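Local coordinates for protein arabinogalactan endo-1,4-beta-galactosidase (Ignisphaera aggregans, PDB 7OSK) that probably hydrolyses internal beta-1,4-galactosidic bonds in galactan and arabinogalactan through its calcium-bearing GH53 catalytic domain, the part modelled here, at residues A[351-357]-A[372-378]; A[324-328]-A[384-388]; A[295-299]-A[309-315]; A[60-64]-A[116-120]. One frame throughout, in Å; residues are numbered along the deposited sequence.

Interaction 1: A[351-357]-A[372-378]; sequences YWGATWI and WENQALF. With CA (calcium ion), chain C.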
loop_
_atom_site.group_PDB
_atom_site.type_symbol
_atom_site.label_atom_id
_atom_site.label_comp_id
_atom_site.label_asym_id
_atom_site.label_seq_id
_atom_site.Cartn_x
_atom_site.Cartn_y
_atom_site.Cartn_z
ATOM N N TYR A 351 2.327 0.312 6.489
ATOM C CA TYR A 351 1.895 -0.975 7.004
ATOM C C TYR A 351 0.571 -1.361 6.355
ATOM O O TYR A 351 -0.429 -0.656 6.511
ATOM C CB TYR A 351 1.754 -0.929 8.524
ATOM C CG TYR A 351 1.600 -2.292 9.141
ATOM C CD1 TYR A 351 0.360 -2.908 9.199
ATOM C CD2 TYR A 351 2.694 -2.969 9.655
ATOM C CE1 TYR A 351 0.213 -4.155 9.755
ATOM C CE2 TYR A 351 2.557 -4.217 10.217
ATOM C CZ TYR A 351 1.315 -4.808 10.263
ATOM O OH TYR A 351 1.178 -6.057 10.821
ATOM N N TRP A 352 0.564 -2.479 5.633
ATOM C CA TRP A 352 -0.603 -2.876 4.846
ATOM C C TRP A 352 -1.571 -3.736 5.654
ATOM O O TRP A 352 -1.157 -4.628 6.394
ATOM C CB TRP A 352 -0.169 -3.631 3.586
ATOM C CG TRP A 352 -1.283 -3.810 2.596
ATOM C CD1 TRP A 352 -1.667 -2.929 1.623
ATOM C CD2 TRP A 352 -2.161 -4.934 2.485
ATOM N NE1 TRP A 352 -2.728 -3.438 0.915
ATOM C CE2 TRP A 352 -3.051 -4.669 1.424
ATOM C CE3 TRP A 352 -2.282 -6.140 3.179
ATOM C CZ2 TRP A 352 -4.045 -5.563 1.043
ATOM C CZ3 TRP A 352 -3.270 -7.028 2.800
ATOM C CH2 TRP A 352 -4.139 -6.735 1.740
ATOM N N GLY A 353 -2.862 -3.459 5.503
ATOM C CA GLY A 353 -3.891 -4.196 6.215
ATOM C C GLY A 353 -3.949 -3.807 7.679
ATOM O O GLY A 353 -4.350 -4.601 8.529
ATOM N N ALA A 354 -3.550 -2.570 7.967
ATOM C CA ALA A 354 -3.457 -2.081 9.339
ATOM C C ALA A 354 -4.822 -1.970 10.010
ATOM O O ALA A 354 -4.946 -2.165 11.219
ATOM C CB ALA A 354 -2.763 -0.730 9.360
ATOM N N THR A 355 -5.838 -1.650 9.217
ATOM C CA THR A 355 -7.180 -1.405 9.733
ATOM C C THR A 355 -8.136 -2.545 9.403
ATOM O O THR A 355 -9.339 -2.442 9.640
ATOM C CB THR A 355 -7.760 -0.099 9.158
ATOM O OG1 THR A 355 -7.959 -0.242 7.745
ATOM C CG2 THR A 355 -6.819 1.065 9.424
ATOM N N TRP A 356 -7.602 -3.633 8.861
ATOM C CA TRP A 356 -8.445 -4.727 8.396
ATOM C C TRP A 356 -8.864 -5.629 9.559
ATOM O O TRP A 356 -8.381 -6.752 9.703
ATOM C CB TRP A 356 -7.716 -5.531 7.315
ATOM C CG TRP A 356 -8.637 -6.248 6.375
ATOM C CD1 TRP A 356 -9.994 -6.356 6.474
ATOM C CD2 TRP A 356 -8.267 -6.947 5.181
ATOM N NE1 TRP A 356 -10.490 -7.083 5.420
ATOM C CE2 TRP A 356 -9.450 -7.457 4.612
ATOM C CE3 TRP A 356 -7.048 -7.193 4.540
ATOM C CZ2 TRP A 356 -9.452 -8.198 3.434
ATOM C CZ3 TRP A 356 -7.052 -7.929 3.370
ATOM C CH2 TRP A 356 -8.245 -8.423 2.829
ATOM N N ILE A 357 -9.770 -5.117 10.387
ATOM C CA ILE A 357 -10.285 -5.865 11.527
ATOM C C ILE A 357 -11.373 -6.838 11.073
ATOM O O ILE A 357 -12.000 -6.625 10.035
ATOM C CB ILE A 357 -10.844 -4.916 12.608
ATOM C CG1 ILE A 357 -11.980 -4.056 12.043
ATOM C CG2 ILE A 357 -9.735 -4.019 13.143
ATOM C CD1 ILE A 357 -12.841 -3.416 13.109
ATOM N N TRP A 372 -6.461 -11.782 7.131
ATOM C CA TRP A 372 -5.387 -10.848 7.460
ATOM C C TRP A 372 -5.498 -10.237 8.862
ATOM O O TRP A 372 -4.621 -9.478 9.280
ATOM C CB TRP A 372 -5.364 -9.728 6.416
ATOM C CG TRP A 372 -4.060 -8.996 6.320
ATOM C CD1 TRP A 372 -3.737 -7.815 6.918
ATOM C CD2 TRP A 372 -2.905 -9.396 5.574
ATOM N NE1 TRP A 372 -2.453 -7.453 6.593
ATOM C CE2 TRP A 372 -1.920 -8.410 5.769
ATOM C CE3 TRP A 372 -2.607 -10.493 4.760
ATOM C CZ2 TRP A 372 -0.661 -8.485 5.181
ATOM C CZ3 TRP A 372 -1.355 -10.567 4.180
ATOM C CH2 TRP A 372 -0.399 -9.568 4.392
ATOM N N GLU A 373 -6.556 -10.575 9.594
ATOM C CA GLU A 373 -6.865 -9.867 10.836
ATOM C C GLU A 373 -5.782 -10.050 11.900
ATOM O O GLU A 373 -5.647 -9.218 12.800
ATOM C CB GLU A 373 -8.227 -10.307 11.397
ATOM C CG GLU A 373 -8.281 -11.682 12.071
ATOM C CD GLU A 373 -8.776 -12.796 11.163
ATOM O OE1 GLU A 373 -8.900 -12.586 9.934
ATOM O OE2 GLU A 373 -9.043 -13.894 11.694
ATOM N N ASN A 374 -5.008 -11.128 11.797
ATOM C CA ASN A 374 -3.917 -11.363 12.737
ATOM C C ASN A 374 -2.658 -10.612 12.318
ATOM O O ASN A 374 -1.606 -10.764 12.938
ATOM C CB ASN A 374 -3.614 -12.861 12.873
ATOM C CG ASN A 374 -3.091 -13.477 11.591
ATOM O OD1 ASN A 374 -3.510 -13.110 10.494
ATOM N ND2 ASN A 374 -2.171 -14.429 11.727
ATOM N N GLN A 375 -2.774 -9.808 11.262
ATOM C CA GLN A 375 -1.678 -8.963 10.795
ATOM C C GLN A 375 -2.051 -7.484 10.826
ATOM O O GLN A 375 -1.269 -6.637 10.405
ATOM C CB GLN A 375 -1.262 -9.347 9.376
ATOM C CG GLN A 375 -0.533 -10.669 9.268
ATOM C CD GLN A 375 0.130 -10.849 7.917
ATOM O OE1 GLN A 375 -0.101 -11.841 7.226
ATOM N NE2 GLN A 375 0.961 -9.887 7.534
ATOM N N ALA A 376 -3.249 -7.175 11.308
ATOM C CA ALA A 376 -3.670 -5.786 11.462
ATOM C C ALA A 376 -2.998 -5.179 12.689
ATOM O O ALA A 376 -2.358 -5.888 13.461
ATOM C CB ALA A 376 -5.184 -5.694 11.578
ATOM N N LEU A 377 -3.135 -3.867 12.856
ATOM C CA LEU A 377 -2.591 -3.184 14.028
ATOM C C LEU A 377 -3.676 -2.974 15.085
ATOM O O LEU A 377 -3.454 -2.300 16.093
ATOM C CB LEU A 377 -1.964 -1.847 13.623
ATOM C CG LEU A 377 -0.724 -1.950 12.728
ATOM C CD1 LEU A 377 -0.278 -0.577 12.246
ATOM C CD2 LEU A 377 0.417 -2.641 13.459
ATOM N N PHE A 378 -4.846 -3.562 14.842
ATOM C CA PHE A 378 -5.948 -3.577 15.799
ATOM C C PHE A 378 -6.333 -5.028 16.068
ATOM O O PHE A 378 -6.166 -5.880 15.195
ATOM C CB PHE A 378 -7.156 -2.803 15.264
ATOM C CG PHE A 378 -6.893 -1.343 15.033
ATOM C CD1 PHE A 378 -6.241 -0.917 13.889
ATOM C CD2 PHE A 378 -7.313 -0.394 15.952
ATOM C CE1 PHE A 378 -6.001 0.428 13.670
ATOM C CE2 PHE A 378 -7.077 0.953 15.738
ATOM C CZ PHE A 378 -6.421 1.363 14.595
HETATM CA CA CA C . -9.501 -14.879 9.643
#
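Trp-372 presents one ring face to the edge of Trp-352 in a T-shaped pair; the centroids of the Trp-352 six-membered ring and the Trp-372 five-membered ring are 4.9 Å apart, with planes at 86°. Trp-356 completes the aromatic cluster with its CE3 3.6 Å from Trp-372 CB. The Trp-372 indole is also held by its nitrogen, NE1 donating to Trp-352 O at 3.1 Å. Gly-353, at phi 74°, leaves room for it: a CB there would collide with NE1. Next along, Leu-377 N bonds to Ala-354 O at 3.0 Å, while Ala-376 CA approaches Gly-353 O at 3.2 Å in a CA-H...O contact. Leu-377 CD2 sits over the Tyr-351 ring, 4.0 Å from its centroid, and Tyr-351 OH donates to Gln-375 O at 2.5 Å; Gln-327 also bonds that hydroxyl. The Glu-373 carboxylate, with Ser-302 as a further polar partner, chelates calcium through OE1 at 2.4 Å and OE2 at 2.3 Å, sharing the ion with Asp-301, Asp-303, His-305, Asn-307 and Asn-370. This is the C-terminal end of the last strand of a TIM barrel, at the mouth where GH53 enzymes carry their substrate cleft, with a calcium site built into the loops beside it.

Interaction 2: A[324-328]-A[384-388]; sequences IQGQA and ALPSL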
loop_
_atom_site.group_PDB
_atom_site.type_symbol
_atom_site.label_atom_id
_atom_site.label_comp_id
_atom_site.label_asym_id
_atom_site.label_seq_id
_atom_site.Cartn_x
_atom_site.Cartn_y
_atom_site.Cartn_z
ATOM N N ILE A 324 2.555 -9.394 19.618
ATOM C CA ILE A 324 2.400 -7.956 19.477
ATOM C C ILE A 324 3.770 -7.290 19.558
ATOM O O ILE A 324 4.051 -6.338 18.834
ATOM C CB ILE A 324 1.459 -7.377 20.552
ATOM C CG1 ILE A 324 0.103 -8.093 20.496
ATOM C CG2 ILE A 324 1.296 -5.873 20.355
ATOM C CD1 ILE A 324 -0.936 -7.573 21.476
ATOM N N GLN A 325 4.621 -7.805 20.441
ATOM C CA GLN A 325 6.002 -7.341 20.543
ATOM C C GLN A 325 6.783 -7.688 19.278
ATOM O O GLN A 325 7.550 -6.871 18.766
ATOM C CB GLN A 325 6.689 -7.959 21.764
ATOM C CG GLN A 325 8.134 -7.516 21.966
ATOM C CD GLN A 325 8.244 -6.064 22.378
ATOM O OE1 GLN A 325 7.989 -5.714 23.531
ATOM N NE2 GLN A 325 8.626 -5.206 21.437
ATOM N N GLY A 326 6.593 -8.909 18.789
ATOM C CA GLY A 326 7.296 -9.377 17.611
ATOM C C GLY A 326 6.920 -8.582 16.380
ATOM O O GLY A 326 7.743 -8.375 15.487
ATOM N N GLN A 327 5.668 -8.138 16.332
ATOM C CA GLN A 327 5.187 -7.293 15.248
ATOM C C GLN A 327 5.864 -5.930 15.313
ATOM O O GLN A 327 6.361 -5.420 14.310
ATOM C CB GLN A 327 3.665 -7.133 15.322
ATOM C CG GLN A 327 3.070 -6.242 14.232
ATOM C CD GLN A 327 1.593 -5.956 14.439
ATOM O OE1 GLN A 327 1.166 -5.583 15.532
ATOM N NE2 GLN A 327 0.804 -6.130 13.384
ATOM N N ALA A 328 5.877 -5.351 16.507
ATOM C CA ALA A 328 6.442 -4.025 16.714
ATOM C C ALA A 328 7.947 -4.029 16.469
ATOM O O ALA A 328 8.491 -3.095 15.878
ATOM C CB ALA A 328 6.136 -3.537 18.121
ATOM N N ALA A 384 -7.032 -0.806 19.464
ATOM C CA ALA A 384 -5.666 -0.561 19.022
ATOM C C ALA A 384 -4.671 -1.414 19.800
ATOM O O ALA A 384 -4.639 -1.386 21.029
ATOM C CB ALA A 384 -5.321 0.915 19.169
ATOM N N LEU A 385 -3.863 -2.177 19.072
ATOM C CA LEU A 385 -2.796 -2.954 19.683
ATOM C C LEU A 385 -1.720 -2.012 20.211
ATOM O O LEU A 385 -1.495 -0.948 19.635
ATOM C CB LEU A 385 -2.194 -3.931 18.674
ATOM C CG LEU A 385 -3.150 -4.971 18.088
ATOM C CD1 LEU A 385 -2.476 -5.743 16.964
ATOM C CD2 LEU A 385 -3.644 -5.924 19.167
ATOM N N PRO A 386 -1.046 -2.396 21.307
ATOM C CA PRO A 386 0.005 -1.524 21.844
ATOM C C PRO A 386 1.200 -1.377 20.902
ATOM O O PRO A 386 2.093 -0.580 21.182
ATOM C CB PRO A 386 0.415 -2.221 23.148
ATOM C CG PRO A 386 -0.027 -3.634 22.996
ATOM C CD PRO A 386 -1.248 -3.599 22.134
ATOM N N SER A 387 1.209 -2.132 19.806
ATOM C CA SER A 387 2.279 -2.040 18.816
ATOM C C SER A 387 2.000 -0.947 17.786
ATOM O O SER A 387 2.806 -0.710 16.888
ATOM C CB SER A 387 2.473 -3.386 18.111
ATOM O OG SER A 387 1.258 -3.858 17.559
ATOM N N LEU A 388 0.857 -0.284 17.917
ATOM C CA LEU A 388 0.506 0.811 17.021
ATOM C C LEU A 388 1.313 2.056 17.368
ATOM O O LEU A 388 1.396 2.991 16.574
ATOM C CB LEU A 388 -0.995 1.108 17.098
ATOM C CG LEU A 388 -1.557 2.170 16.148
ATOM C CD1 LEU A 388 -1.303 1.819 14.689
ATOM C CD2 LEU A 388 -3.041 2.356 16.398
#
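Ile-324 sits on the first turn of helix 324-342 with chi1 at -56° (m) and chi2 t, a conformation that spreads its branches over the turn at 385-388. Ile-324 CD1 reaches Leu-385 CD2 at 3.9 Å, and Ile-324 CG2 meets Pro-386 CG at 3.7 Å. Leu-385 is also in an m, t rotamer, and its CB points toward the helix. Leu-385 CD1 comes within 3.9 Å of Gln-327 OE1, so the leucine touches both Ile-324 and Gln-327. Gln-327 is extended, with chi1 and chi2 both t, and this carries its amide across the gap, where OE1 accepts a hydrogen bond from Ser-387 OG at 2.7 Å. Ser-387 takes the p rotamer, which aims the hydroxyl at that amide, while Ser-387 CB lies 3.7 Å from Ala-328 CB. The small alanine lets the backbones close to 5.1 Å between the CA atoms of Ala-328 and Ser-387. Leu-388 N bonds back to Leu-385 O at 3.0 Å, holding the 385-388 turn together. The other end of the Gln-327 amide is engaged as well, NE2 donating to Tyr-351 OH on the last barrel strand and to Ala-376 O. With OE1 and NE2 both committed, the glutamine amide has a defined orientation, and one buried polar group ties the helix to the chain that follows the barrel, amid mainly van der Waals contacts.

Interaction 3: A[295-299]-A[309-315]; sequences YAWTL and FGSRDLE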
loop_
_atom_site.group_PDB
_atom_site.type_symbol
_atom_site.label_atom_id
_atom_site.label_comp_id
_atom_site.label_asym_id
_atom_site.label_seq_id
_atom_site.Cartn_x
_atom_site.Cartn_y
_atom_site.Cartn_z
ATOM N N TYR A 295 3.199 -7.883 9.443
ATOM C CA TYR A 295 3.580 -9.072 10.189
ATOM C C TYR A 295 2.470 -9.458 11.154
ATOM O O TYR A 295 1.549 -8.676 11.396
ATOM C CB TYR A 295 4.885 -8.851 10.951
ATOM C CG TYR A 295 5.662 -10.127 11.151
ATOM C CD1 TYR A 295 6.388 -10.687 10.109
ATOM C CD2 TYR A 295 5.660 -10.781 12.374
ATOM C CE1 TYR A 295 7.094 -11.855 10.278
ATOM C CE2 TYR A 295 6.365 -11.954 12.555
ATOM C CZ TYR A 295 7.081 -12.488 11.502
ATOM O OH TYR A 295 7.791 -13.656 11.664
ATOM N N ALA A 296 2.566 -10.666 11.700
ATOM C CA ALA A 296 1.525 -11.198 12.566
ATOM C C ALA A 296 1.754 -10.827 14.027
ATOM O O ALA A 296 2.837 -11.047 14.570
ATOM C CB ALA A 296 1.443 -12.705 12.415
ATOM N N TRP A 297 0.728 -10.256 14.653
ATOM C CA TRP A 297 0.748 -9.995 16.089
ATOM C C TRP A 297 0.203 -11.203 16.848
ATOM O O TRP A 297 0.277 -11.262 18.077
ATOM C CB TRP A 297 -0.061 -8.738 16.427
ATOM C CG TRP A 297 -1.513 -8.805 16.016
ATOM C CD1 TRP A 297 -2.033 -8.498 14.794
ATOM C CD2 TRP A 297 -2.622 -9.200 16.834
ATOM N NE1 TRP A 297 -3.395 -8.681 14.797
ATOM C CE2 TRP A 297 -3.781 -9.112 16.038
ATOM C CE3 TRP A 297 -2.747 -9.621 18.160
ATOM C CZ2 TRP A 297 -5.047 -9.430 16.523
ATOM C CZ3 TRP A 297 -4.004 -9.937 18.641
ATOM C CH2 TRP A 297 -5.137 -9.839 17.823
ATOM N N THR A 298 -0.339 -12.165 16.105
ATOM C CA THR A 298 -0.837 -13.411 16.679
ATOM C C THR A 298 -1.012 -14.450 15.578
ATOM O O THR A 298 -0.895 -14.133 14.398
ATOM C CB THR A 298 -2.180 -13.214 17.410
ATOM O OG1 THR A 298 -2.633 -14.471 17.932
ATOM C CG2 THR A 298 -3.232 -12.656 16.463
ATOM N N LEU A 299 -1.303 -15.684 15.973
ATOM C CA LEU A 299 -1.488 -16.775 15.024
ATOM C C LEU A 299 -2.932 -17.261 15.048
ATOM O O LEU A 299 -3.346 -18.055 14.202
ATOM C CB LEU A 299 -0.525 -17.923 15.349
ATOM C CG LEU A 299 0.312 -18.596 14.250
ATOM C CD1 LEU A 299 0.652 -17.675 13.084
ATOM C CD2 LEU A 299 1.594 -19.132 14.869
ATOM N N PHE A 309 -1.169 -15.758 7.155
ATOM C CA PHE A 309 -0.257 -16.013 8.268
ATOM C C PHE A 309 -0.934 -16.987 9.236
ATOM O O PHE A 309 -1.595 -16.580 10.193
ATOM C CB PHE A 309 0.121 -14.696 8.959
ATOM C CG PHE A 309 1.541 -14.647 9.461
ATOM C CD1 PHE A 309 2.073 -15.677 10.218
ATOM C CD2 PHE A 309 2.349 -13.560 9.167
ATOM C CE1 PHE A 309 3.382 -15.617 10.678
ATOM C CE2 PHE A 309 3.655 -13.496 9.627
ATOM C CZ PHE A 309 4.170 -14.527 10.379
ATOM N N GLY A 310 -0.765 -18.280 8.971
ATOM C CA GLY A 310 -1.562 -19.306 9.623
ATOM C C GLY A 310 -0.840 -20.111 10.684
ATOM O O GLY A 310 -1.286 -20.180 11.829
ATOM N N SER A 311 0.270 -20.729 10.296
ATOM C CA SER A 311 1.031 -21.595 11.186
ATOM C C SER A 311 2.386 -20.982 11.505
ATOM O O SER A 311 2.768 -19.966 10.925
ATOM C CB SER A 311 1.215 -22.969 10.548
ATOM O OG SER A 311 1.723 -22.838 9.233
ATOM N N ARG A 312 3.118 -21.612 12.422
ATOM C CA ARG A 312 4.470 -21.175 12.758
ATOM C C ARG A 312 5.390 -21.236 11.533
ATOM O O ARG A 312 6.511 -20.729 11.563
ATOM C CB ARG A 312 5.044 -22.030 13.893
ATOM C CG ARG A 312 4.628 -21.598 15.302
ATOM C CD ARG A 312 3.272 -22.159 15.717
ATOM N NE ARG A 312 3.010 -21.941 17.139
ATOM C CZ ARG A 312 1.925 -22.368 17.782
ATOM N NH1 ARG A 312 0.983 -23.041 17.134
ATOM N NH2 ARG A 312 1.781 -22.122 19.078
ATOM N N ASP A 313 4.911 -21.874 10.468
ATOM C CA ASP A 313 5.605 -21.916 9.184
ATOM C C ASP A 313 6.105 -20.542 8.737
ATOM O O ASP A 313 7.297 -20.355 8.502
ATOM C CB ASP A 313 4.673 -22.502 8.119
ATOM C CG ASP A 313 5.186 -22.291 6.707
ATOM O OD1 ASP A 313 6.417 -22.328 6.500
ATOM O OD2 ASP A 313 4.352 -22.099 5.797
ATOM N N LEU A 314 5.197 -19.582 8.610
ATOM C CA LEU A 314 5.570 -18.247 8.150
ATOM C C LEU A 314 6.370 -17.488 9.207
ATOM O O LEU A 314 7.050 -16.507 8.899
ATOM C CB LEU A 314 4.325 -17.446 7.766
ATOM C CG LEU A 314 3.755 -17.759 6.378
ATOM C CD1 LEU A 314 3.066 -19.113 6.362
ATOM C CD2 LEU A 314 2.801 -16.667 5.926
ATOM N N GLU A 315 6.288 -17.954 10.451
ATOM C CA GLU A 315 6.959 -17.295 11.568
ATOM C C GLU A 315 8.477 -17.502 11.529
ATOM O O GLU A 315 9.233 -16.653 12.003
ATOM C CB GLU A 315 6.391 -17.805 12.898
ATOM C CG GLU A 315 6.958 -17.108 14.131
ATOM C CD GLU A 315 6.393 -17.648 15.434
ATOM O OE1 GLU A 315 6.349 -18.886 15.600
ATOM O OE2 GLU A 315 6.002 -16.835 16.298
#
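This is an apolar, largely aromatic contact without hydrogen bonds between its segments, made where the chain leaves barrel strand 287-293 and, after the calcium-binding loop, enters helix 312-318. Phe-309 is its centre: its edge points at the face of Tyr-295, with ring centroids 5.0 Å apart and planes at 77°, a T-shaped stack. Over the Phe-309 face lies Ala-296 CB, 3.4 Å from the ring centroid and nearly on the normal, a close CH-pi contact. In this TIM barrel the segments frame a loop beyond the seventh strand, and between them run Asp-301, Asp-303, His-305 and Asn-307, which bind calcium with Asn-370 and Glu-373. Towards the surface Leu-299 takes over, its CD1 3.8 Å from Phe-309 CD1, its CG 3.3 Å from Gly-310 O and its CD2 3.6 Å from Arg-312 CD. Tyr-265 packs edge-to-face with Phe-309 from outside, and Asn-374 ND2 hydrogen-bonds both Phe-309 O and Thr-298 O, bridging the two ends of the loop.

Interaction 4: A[60-64]-A[116-120]; sequences PWIIE and RMTDF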
loop_
_atom_site.group_PDB
_atom_site.type_symbol
_atom_site.label_atom_id
_atom_site.label_comp_id
_atom_site.label_asym_id
_atom_site.label_seq_id
_atom_site.Cartn_x
_atom_site.Cartn_y
_atom_site.Cartn_z
ATOM N N PRO A 60 -12.883 2.268 5.236
ATOM C CA PRO A 60 -14.149 2.934 4.902
ATOM C C PRO A 60 -15.332 1.977 4.772
ATOM O O PRO A 60 -16.423 2.305 5.232
ATOM C CB PRO A 60 -13.844 3.604 3.558
ATOM C CG PRO A 60 -12.377 3.808 3.571
ATOM C CD PRO A 60 -11.829 2.600 4.261
ATOM N N TRP A 61 -15.114 0.813 4.165
ATOM C CA TRP A 61 -16.170 -0.185 4.017
ATOM C C TRP A 61 -16.593 -0.743 5.375
ATOM O O TRP A 61 -17.781 -0.896 5.646
ATOM C CB TRP A 61 -15.699 -1.315 3.097
ATOM C CG TRP A 61 -16.698 -2.422 2.893
ATOM C CD1 TRP A 61 -16.585 -3.714 3.315
ATOM C CD2 TRP A 61 -17.955 -2.334 2.207
ATOM N NE1 TRP A 61 -17.689 -4.434 2.937
ATOM C CE2 TRP A 61 -18.546 -3.611 2.255
ATOM C CE3 TRP A 61 -18.637 -1.298 1.560
ATOM C CZ2 TRP A 61 -19.787 -3.883 1.682
ATOM C CZ3 TRP A 61 -19.871 -1.570 0.990
ATOM C CH2 TRP A 61 -20.433 -2.853 1.056
ATOM N N ILE A 62 -15.610 -1.032 6.224
ATOM C CA ILE A 62 -15.865 -1.549 7.567
ATOM C C ILE A 62 -16.750 -0.598 8.376
ATOM O O ILE A 62 -17.676 -1.033 9.060
ATOM C CB ILE A 62 -14.539 -1.791 8.328
ATOM C CG1 ILE A 62 -13.755 -2.925 7.659
ATOM C CG2 ILE A 62 -14.801 -2.126 9.798
ATOM C CD1 ILE A 62 -12.361 -3.158 8.231
ATOM N N ILE A 63 -16.457 0.696 8.296
ATOM C CA ILE A 63 -17.203 1.705 9.044
ATOM C C ILE A 63 -18.652 1.788 8.563
ATOM O O ILE A 63 -19.569 2.004 9.359
ATOM C CB ILE A 63 -16.539 3.096 8.922
ATOM C CG1 ILE A 63 -15.094 3.040 9.428
ATOM C CG2 ILE A 63 -17.325 4.146 9.707
ATOM C CD1 ILE A 63 -14.277 4.282 9.126
ATOM N N GLU A 64 -18.856 1.614 7.261
ATOM C CA GLU A 64 -20.191 1.686 6.681
ATOM C C GLU A 64 -21.066 0.539 7.172
ATOM O O GLU A 64 -22.281 0.686 7.297
ATOM C CB GLU A 64 -20.112 1.672 5.150
ATOM C CG GLU A 64 -19.560 2.963 4.552
ATOM C CD GLU A 64 -19.409 2.900 3.042
ATOM O OE1 GLU A 64 -19.954 1.958 2.430
ATOM O OE2 GLU A 64 -18.747 3.793 2.469
ATOM N N ARG A 116 -15.775 6.154 -2.728
ATOM C CA ARG A 116 -15.591 5.754 -1.333
ATOM C C ARG A 116 -14.174 6.041 -0.844
ATOM O O ARG A 116 -13.977 6.432 0.304
ATOM C CB ARG A 116 -15.910 4.267 -1.146
ATOM C CG ARG A 116 -15.359 3.674 0.146
ATOM C CD ARG A 116 -16.133 2.445 0.618
ATOM N NE ARG A 116 -16.572 1.585 -0.480
ATOM C CZ ARG A 116 -17.840 1.392 -0.844
ATOM N NH1 ARG A 116 -18.840 1.991 -0.206
ATOM N NH2 ARG A 116 -18.112 0.585 -1.860
ATOM N N MET A 117 -13.191 5.845 -1.715
ATOM C CA MET A 117 -11.798 6.075 -1.354
ATOM C C MET A 117 -11.491 7.560 -1.229
ATOM O O MET A 117 -10.695 7.966 -0.387
ATOM C CB MET A 117 -10.868 5.438 -2.385
ATOM C CG MET A 117 -10.852 3.921 -2.351
ATOM S SD MET A 117 -10.208 3.260 -0.801
ATOM C CE MET A 117 -11.725 2.937 0.099
ATOM N N THR A 118 -12.122 8.371 -2.071
ATOM C CA THR A 118 -11.876 9.807 -2.073
ATOM C C THR A 118 -12.438 10.464 -0.813
ATOM O O THR A 118 -11.867 11.429 -0.301
ATOM C CB THR A 118 -12.489 10.478 -3.321
ATOM O OG1 THR A 118 -11.865 9.954 -4.502
ATOM C CG2 THR A 118 -12.293 11.990 -3.286
ATOM N N ASP A 119 -13.556 9.944 -0.318
ATOM C CA ASP A 119 -14.188 10.509 0.867
ATOM C C ASP A 119 -13.305 10.325 2.093
ATOM O O ASP A 119 -13.272 11.181 2.975
ATOM C CB ASP A 119 -15.556 9.872 1.118
ATOM C CG ASP A 119 -16.184 10.347 2.415
ATOM O OD1 ASP A 119 -16.738 11.468 2.435
ATOM O OD2 ASP A 119 -16.115 9.604 3.417
ATOM N N PHE A 120 -12.593 9.206 2.147
ATOM C CA PHE A 120 -11.707 8.930 3.271
ATOM C C PHE A 120 -10.431 9.755 3.155
ATOM O O PHE A 120 -9.956 10.325 4.137
ATOM C CB PHE A 120 -11.368 7.441 3.339
ATOM C CG PHE A 120 -10.676 7.039 4.608
ATOM C CD1 PHE A 120 -11.395 6.886 5.783
ATOM C CD2 PHE A 120 -9.313 6.816 4.631
ATOM C CE1 PHE A 120 -10.765 6.518 6.953
ATOM C CE2 PHE A 120 -8.679 6.447 5.800
ATOM C CZ PHE A 120 -9.406 6.298 6.961
#
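Pro-60, in the first turn of helix 59-65, points its ring at helix 114-126: Pro-60 CB lies 3.7 Å from Arg-116 CG, and Pro-60 CG lies 3.6 Å from Met-117 CE and 3.8 Å from Phe-120 CB. The short helical segments cross nearly at right angles (93°), their axes 10.9 Å apart, so contact is confined to a small patch. Trp-61 follows, its CE3 3.7 Å from Arg-116 CZ and over one face of the guanidinium; its own NE1 is bonded to Gly-361 O. One turn on from Pro-60, Glu-64 makes a salt bridge to the same arginine, Glu-64 OE1 to Arg-116 NH1 at 2.9 Å, with a weak hydrogen bond from Arg-116 NH1 to Glu-64 OE2 at 3.2 Å. Arg-116 NE is held by Asn-111 O. Met-117 and Phe-120 continue inward onto strand 90-95 of the TIM barrel. The chemistry is thus graded: apolar contacts around Pro-60 face the barrel wall, and a charge pair toward the solvent side, where Glu-64 is exposed, joins the helices that follow its first and second strands.

From the N terminus, interaction 4 comes first, joining helix 59-65 after the first barrel strand to helix 114-126 after the second and closing a loop that includes strand 90-95. Interaction 3 then closes the calcium-binding loop beyond the seventh strand. Interaction 2 spans from helix 324-342 to the chain near the C terminus, and the loop closed by interaction 1, after the eighth strand, falls wholly within that span. Interactions 1, 2 and 3 touch one another: Trp-297 borders both 372-378 and Leu-385, and Leu-377 O meets Leu-385 N at 3.0 Å. Interaction 4 touches only interaction 1, through Ile-62 packing against 355-357, so the helix after the first strand meets the loop after the eighth.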